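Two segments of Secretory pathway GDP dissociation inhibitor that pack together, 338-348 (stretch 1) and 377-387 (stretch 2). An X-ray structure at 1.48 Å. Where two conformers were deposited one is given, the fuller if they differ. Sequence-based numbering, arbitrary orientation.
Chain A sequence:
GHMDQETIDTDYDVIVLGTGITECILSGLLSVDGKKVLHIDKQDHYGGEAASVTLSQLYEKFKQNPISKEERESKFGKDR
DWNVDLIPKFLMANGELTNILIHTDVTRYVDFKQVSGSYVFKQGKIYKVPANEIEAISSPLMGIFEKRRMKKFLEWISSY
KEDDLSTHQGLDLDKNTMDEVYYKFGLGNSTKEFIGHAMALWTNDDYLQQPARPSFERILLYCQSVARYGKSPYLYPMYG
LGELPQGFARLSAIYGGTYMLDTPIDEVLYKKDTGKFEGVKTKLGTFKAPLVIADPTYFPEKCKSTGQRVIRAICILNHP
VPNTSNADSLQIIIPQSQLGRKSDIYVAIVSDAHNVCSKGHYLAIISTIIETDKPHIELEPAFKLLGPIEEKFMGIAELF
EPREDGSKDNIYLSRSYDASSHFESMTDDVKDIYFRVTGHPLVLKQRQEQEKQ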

# COMPACT_ATOMS: atom_id res chain seq x y z
N GLN A 338 10.50 -22.83 20.70
CA GLN A 338 10.58 -22.12 21.98
C GLN A 338 9.31 -22.19 22.84
O GLN A 338 9.32 -21.88 24.04
CB GLN A 338 10.96 -20.67 21.74
CG GLN A 338 12.35 -20.52 21.16
CD GLN A 338 13.41 -21.03 22.09
OE1 GLN A 338 13.39 -20.76 23.29
NE2 GLN A 338 14.33 -21.80 21.55
N LEU A 339 8.20 -22.56 22.20
CA LEU A 339 6.92 -22.63 22.88
C LEU A 339 6.25 -23.99 22.73
O LEU A 339 5.09 -24.14 23.13
CB LEU A 339 5.97 -21.54 22.36
CG LEU A 339 6.33 -20.08 22.66
CD1 LEU A 339 5.24 -19.17 22.10
CD2 LEU A 339 6.52 -19.83 24.17
N GLY A 340 6.95 -24.96 22.14
CA GLY A 340 6.39 -26.31 21.92
C GLY A 340 5.22 -26.25 20.96
O GLY A 340 4.24 -27.01 21.10
N ARG A 341 5.32 -25.33 20.00
CA ARG A 341 4.28 -25.12 19.01
C ARG A 341 4.56 -25.75 17.66
O ARG A 341 5.67 -26.24 17.38
CB ARG A 341 4.08 -23.60 18.81
CG ARG A 341 3.32 -22.94 19.93
CD ARG A 341 3.08 -21.43 19.67
NE ARG A 341 2.29 -21.16 18.46
CZ ARG A 341 0.95 -21.18 18.37
NH1 ARG A 341 0.18 -21.45 19.43
NH2 ARG A 341 0.39 -20.91 17.20
N LYS A 342 3.53 -25.72 16.80
CA LYS A 342 3.66 -26.17 15.42
C LYS A 342 3.98 -25.02 14.47
O LYS A 342 4.41 -25.25 13.34
CB LYS A 342 2.37 -26.86 14.97
CG LYS A 342 1.95 -28.03 15.88
CD LYS A 342 0.58 -28.56 15.51
CE LYS A 342 0.26 -29.82 16.34
NZ LYS A 342 -0.81 -30.69 15.72
N SER A 343 3.77 -23.77 14.92
CA SER A 343 4.02 -22.62 14.06
C SER A 343 4.55 -21.46 14.88
O SER A 343 4.23 -21.28 16.05
CB SER A 343 2.83 -22.21 13.21
OG SER A 343 1.87 -21.55 13.97
N ASP A 344 5.33 -20.65 14.20
CA ASP A 344 5.87 -19.45 14.83
C ASP A 344 4.77 -18.42 15.16
O ASP A 344 3.71 -18.39 14.55
CB ASP A 344 6.90 -18.80 13.91
CG ASP A 344 8.13 -19.67 13.69
OD1 ASP A 344 9.05 -19.21 12.99
OD2 ASP A 344 8.19 -20.80 14.24
N ILE A 345 5.05 -17.59 16.15
CA ILE A 345 4.22 -16.38 16.40
C ILE A 345 5.04 -15.19 15.99
O ILE A 345 6.26 -15.14 16.26
CB ILE A 345 3.86 -16.24 17.91
CG1 ILE A 345 3.12 -17.51 18.39
CG2 ILE A 345 3.04 -14.96 18.14
CD1 ILE A 345 2.71 -17.47 19.82
N TYR A 346 4.40 -14.28 15.27
CA TYR A 346 5.04 -13.03 14.84
C TYR A 346 4.46 -11.84 15.59
O TYR A 346 3.29 -11.82 15.97
CB TYR A 346 4.85 -12.77 13.34
CG TYR A 346 5.58 -13.75 12.44
CD1 TYR A 346 4.86 -14.53 11.54
CD2 TYR A 346 7.00 -13.87 12.45
CE1 TYR A 346 5.50 -15.45 10.71
CE2 TYR A 346 7.64 -14.77 11.61
CZ TYR A 346 6.89 -15.54 10.74
OH TYR A 346 7.50 -16.41 9.88
N VAL A 347 5.29 -10.83 15.76
CA VAL A 347 4.79 -9.52 16.15
C VAL A 347 5.35 -8.51 15.15
O VAL A 347 6.53 -8.56 14.78
CB VAL A 347 5.15 -9.12 17.60
CG1 VAL A 347 4.27 -7.94 18.06
CG2 VAL A 347 4.96 -10.31 18.58
N ALA A 348 4.50 -7.59 14.73
CA ALA A 348 4.88 -6.51 13.82
C ALA A 348 4.58 -5.23 14.56
O ALA A 348 3.44 -4.98 14.96
CB ALA A 348 4.07 -6.55 12.53
N ILE A 377 -5.34 -17.39 24.42
CA ILE A 377 -4.28 -17.87 25.32
C ILE A 377 -2.96 -18.19 24.58
O ILE A 377 -1.86 -18.04 25.13
CB ILE A 377 -4.75 -19.10 26.15
CG1 ILE A 377 -5.94 -18.72 27.06
CG2 ILE A 377 -3.59 -19.76 26.92
CD1 ILE A 377 -6.14 -17.22 27.38
N GLU A 378 -3.07 -18.61 23.31
CA GLU A 378 -1.88 -18.94 22.51
C GLU A 378 -0.99 -17.73 22.39
O GLU A 378 0.23 -17.87 22.26
CB GLU A 378 -2.28 -19.39 21.12
CG GLU A 378 -2.90 -20.77 21.13
CD GLU A 378 -3.35 -21.21 19.75
OE1 GLU A 378 -4.55 -21.52 19.62
OE2 GLU A 378 -2.51 -21.22 18.82
N LEU A 379 -1.61 -16.54 22.39
CA LEU A 379 -0.82 -15.30 22.21
C LEU A 379 -0.19 -14.77 23.49
O LEU A 379 0.59 -13.80 23.42
CB LEU A 379 -1.69 -14.20 21.61
CG LEU A 379 -2.28 -14.58 20.24
CD1 LEU A 379 -2.91 -13.36 19.60
CD2 LEU A 379 -1.20 -15.19 19.34
N GLU A 380 -0.55 -15.35 24.65
CA GLU A 380 -0.04 -14.82 25.93
C GLU A 380 1.50 -14.55 25.95
O GLU A 380 1.91 -13.49 26.42
CB GLU A 380 -0.53 -15.65 27.12
CG GLU A 380 -0.27 -15.01 28.52
CD GLU A 380 -0.89 -13.61 28.74
OE1 GLU A 380 -1.78 -13.14 27.98
OE2 GLU A 380 -0.49 -12.96 29.74
N PRO A 381 2.35 -15.51 25.48
CA PRO A 381 3.81 -15.25 25.51
C PRO A 381 4.20 -14.01 24.70
O PRO A 381 5.17 -13.32 25.03
CB PRO A 381 4.41 -16.51 24.89
CG PRO A 381 3.37 -17.56 25.04
CD PRO A 381 2.05 -16.88 25.00
N ALA A 382 3.45 -13.72 23.65
CA ALA A 382 3.67 -12.50 22.86
C ALA A 382 3.11 -11.26 23.56
O ALA A 382 3.77 -10.24 23.62
CB ALA A 382 3.08 -12.65 21.50
N PHE A 383 1.90 -11.33 24.12
CA PHE A 383 1.37 -10.19 24.87
C PHE A 383 2.35 -9.81 25.98
O PHE A 383 2.55 -8.63 26.24
CB PHE A 383 0.04 -10.51 25.54
CG PHE A 383 -1.13 -10.58 24.61
CD1 PHE A 383 -1.34 -9.66 23.59
CD2 PHE A 383 -2.08 -11.58 24.81
CE1 PHE A 383 -2.47 -9.77 22.75
CE2 PHE A 383 -3.18 -11.70 23.97
CZ PHE A 383 -3.37 -10.81 22.94
N LYS A 384 2.95 -10.83 26.63
CA LYS A 384 3.87 -10.57 27.76
C LYS A 384 5.10 -9.76 27.35
O LYS A 384 5.74 -9.11 28.19
CB LYS A 384 4.33 -11.88 28.37
CG LYS A 384 3.40 -12.43 29.41
CD LYS A 384 3.84 -13.83 29.77
CE LYS A 384 3.44 -14.22 31.18
NZ LYS A 384 3.11 -15.67 31.24
N LEU A 385 5.48 -9.82 26.06
CA LEU A 385 6.68 -9.10 25.60
C LEU A 385 6.39 -7.62 25.43
O LEU A 385 7.31 -6.84 25.25
CB LEU A 385 7.15 -9.65 24.26
CG LEU A 385 7.63 -11.10 24.25
CD1 LEU A 385 7.87 -11.61 22.83
CD2 LEU A 385 8.92 -11.21 25.07
N LEU A 386 5.13 -7.22 25.45
CA LEU A 386 4.80 -5.84 25.06
C LEU A 386 4.75 -4.82 26.16
O LEU A 386 4.65 -3.64 25.87
CB LEU A 386 3.44 -5.79 24.35
CG LEU A 386 3.33 -6.70 23.12
CD1 LEU A 386 1.97 -6.51 22.45
CD2 LEU A 386 4.44 -6.45 22.09
N GLY A 387 4.81 -5.25 27.42
CA GLY A 387 4.54 -4.31 28.50
C GLY A 387 3.03 -3.98 28.58
O GLY A 387 2.19 -4.65 27.97

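A single carboxylate oxygen gathers both terminal nitrogens of an arginine in this otherwise apolar contact. Arg-341 NH1 donates to Glu-378 OE2 at 2.8 Å with an N-H...O angle of 166°, a nearly linear hydrogen bond that also makes the pair a salt bridge. From Arg-341 NH2 to the same Glu-378 OE2 the distance is 3.3 Å and the angle 133°, so this second bond is weak. The oxygen lies at the edge of the guanidinium, near its plane, where the N-H groups point. The third nitrogen is used within stretch 1: Arg-341 NE donates to Ser-343 O at 3.1 Å and 156°, tying the guanidinium to its own loop. Glu-378 starts with its CA-to-CB bond sideways, and an extended chi2 of 177° helps carry its carboxylate to the arginine.

No backbone hydrogen bond joins the stretches; the strand at 345-348 packs against helical backbone through side chains. The CA atoms of Val-347 and Ala-382 are 7.4 Å apart, a spacing that the small alanine helps to fit. Strand alternation sets the pattern: Ile-345 and Val-347 point toward stretch 2, while Tyr-346 between them points away. Ala-382 CB receives both, lying 4.1 Å from Ile-345 CG2 and 4.2 Å from Val-347 CG2. Ile-345 also places CD1 3.5 Å from Glu-378 O, and its CG2 is 4.4 Å from Leu-379 CD2. Further along, Val-347 CG1 meets Leu-386 CD2 at 4.3 Å; the leucine's CA-to-CB bond is sideways, but its end comes nearer.

Before the strand, Leu-339 sets CD1 3.8 Å from Pro-381 CG, a van der Waals contact between aliphatic groups. In all, 364 Å² is buried, summed over both sides: a modest interface combining apolar packing with one ionic link.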